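Beta sliding clamp (Caulobacter crescentus, PDB 5WCE) probably encircles DNA as a ring-shaped head-to-tail homodimer, tethering DNA polymerases and other proteins to it and making synthesis processive. Local coordinates at residues A[277-282]-A[315-320]. Residues are numbered along the deposited sequence; the frame is centred on the assembly and turned at random.
Sequences AKAVDR and AVEEVE
Arg282 of helix 273-284 and Glu317 of strand 314-320, outermost in its sheet within this chain, form a buried, two-pronged salt bridge. The guanidinium meets the carboxylate side-on: NE of Arg282 gives an almost straight bond of 2.8 Å (172°) to OE1 of Glu317, on its syn lone pair, while NH2 of Arg282 lies 2.9 Å from Glu317 OE2, slightly out of the carboxylate plane. The two flat groups are nearly coplanar, 24° apart. A bend at chi3 (-71°) folds the arginine back over its own helix, where Lys278 O sits 3.7 Å above the guanidinium plane. Glu317 reaches across with CG anti to the backbone N and the chain extended beyond it.

Ala279 CB packs against the carboxylate carbon CD of Glu317 at 3.5 Å and makes the apolar contact between the segments with Val319 CG2 at 3.6 Å, also touching Leu305 on the adjoining strand.

The second subunit adds partners of its own: its Lys87 O accepts a hydrogen bond from Arg282 NH1, its Ser112 OG bonds weakly to Glu317 OE1, and its strand pairs antiparallel with residues 315-317, continuing the sheet across the dimer interface. An alanine in place of Arg282 would probably leave the buried Glu317 carboxylate without its countercharge and Lys87 O of the second subunit without this donor. The paired charges probably offset each other in this buried setting, tying helix to sheet in the C-terminal clamp domain and, through NH1, one subunit to the other.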
# COMPACT_ATOMS: atom_id res chain seq x y z
N ALA A 277 25.60 1.19 3.57
CA ALA A 277 24.28 1.22 3.01
C ALA A 277 23.50 2.49 3.46
O ALA A 277 22.84 3.14 2.66
CB ALA A 277 23.52 -0.04 3.39
N LYS A 278 23.62 2.84 4.75
CA LYS A 278 22.95 4.04 5.26
C LYS A 278 23.46 5.28 4.60
O LYS A 278 22.67 6.17 4.28
CB LYS A 278 23.03 4.14 6.79
CG LYS A 278 22.02 3.21 7.43
CD LYS A 278 22.26 3.11 8.91
CE LYS A 278 21.23 2.18 9.53
NZ LYS A 278 21.73 1.90 10.89
N ALA A 279 24.77 5.31 4.35
CA ALA A 279 25.39 6.44 3.68
C ALA A 279 24.96 6.53 2.23
O ALA A 279 24.60 7.60 1.80
CB ALA A 279 26.90 6.41 3.78
N VAL A 280 24.99 5.42 1.49
CA VAL A 280 24.48 5.40 0.13
C VAL A 280 23.03 5.89 0.07
O VAL A 280 22.68 6.69 -0.76
CB VAL A 280 24.55 4.00 -0.52
CG1 VAL A 280 23.91 4.00 -1.90
CG2 VAL A 280 26.02 3.56 -0.64
N ASP A 281 22.19 5.33 0.93
CA ASP A 281 20.80 5.72 1.02
C ASP A 281 20.63 7.22 1.32
O ASP A 281 19.83 7.90 0.66
CB ASP A 281 20.12 4.84 2.07
CG ASP A 281 18.62 5.01 2.11
OD1 ASP A 281 18.02 5.31 1.08
OD2 ASP A 281 18.06 4.86 3.21
N ARG A 282 21.41 7.75 2.26
CA ARG A 282 21.41 9.18 2.52
C ARG A 282 21.71 10.04 1.30
O ARG A 282 20.92 10.94 0.95
CB ARG A 282 22.40 9.58 3.61
CG ARG A 282 21.83 9.62 4.97
CD ARG A 282 22.78 10.27 5.94
NE ARG A 282 23.91 9.38 6.19
CZ ARG A 282 23.92 8.33 7.01
NH1 ARG A 282 22.83 7.98 7.69
NH2 ARG A 282 25.04 7.63 7.14
N ALA A 315 24.90 15.79 -2.96
CA ALA A 315 25.09 15.14 -1.65
C ALA A 315 26.38 14.38 -1.61
O ALA A 315 26.64 13.54 -2.51
CB ALA A 315 23.95 14.20 -1.37
N VAL A 316 27.20 14.65 -0.59
CA VAL A 316 28.45 13.94 -0.35
C VAL A 316 28.52 13.33 1.04
O VAL A 316 28.18 14.01 2.03
CB VAL A 316 29.61 14.90 -0.50
CG1 VAL A 316 30.97 14.23 -0.39
CG2 VAL A 316 29.50 15.56 -1.85
N GLU A 317 29.06 12.11 1.13
CA GLU A 317 29.39 11.50 2.42
C GLU A 317 30.66 10.67 2.37
O GLU A 317 30.84 9.90 1.41
CB GLU A 317 28.21 10.66 2.98
CG GLU A 317 28.49 10.02 4.32
CD GLU A 317 27.25 9.62 5.06
OE1 GLU A 317 26.13 9.96 4.64
OE2 GLU A 317 27.39 8.97 6.13
N GLU A 318 31.53 10.85 3.38
CA GLU A 318 32.74 10.00 3.50
C GLU A 318 32.47 8.83 4.42
O GLU A 318 31.82 8.98 5.46
CB GLU A 318 33.92 10.78 4.03
CG GLU A 318 34.20 12.04 3.24
CD GLU A 318 35.27 12.93 3.85
OE1 GLU A 318 35.61 12.75 5.05
OE2 GLU A 318 35.76 13.82 3.12
N VAL A 319 32.92 7.66 4.00
CA VAL A 319 32.80 6.42 4.79
C VAL A 319 34.20 5.80 4.89
O VAL A 319 34.88 5.62 3.88
CB VAL A 319 31.85 5.41 4.13
CG1 VAL A 319 31.79 4.14 5.00
CG2 VAL A 319 30.46 6.02 3.97
N GLU A 320 34.63 5.53 6.12
CA GLU A 320 35.91 4.84 6.35
C GLU A 320 35.78 3.36 5.90
O GLU A 320 34.77 2.72 6.13
CB GLU A 320 36.35 4.96 7.83
CG GLU A 320 36.34 6.43 8.31
CD GLU A 320 37.22 7.31 7.41
OE1 GLU A 320 38.35 6.85 7.10
OE2 GLU A 320 36.79 8.43 6.97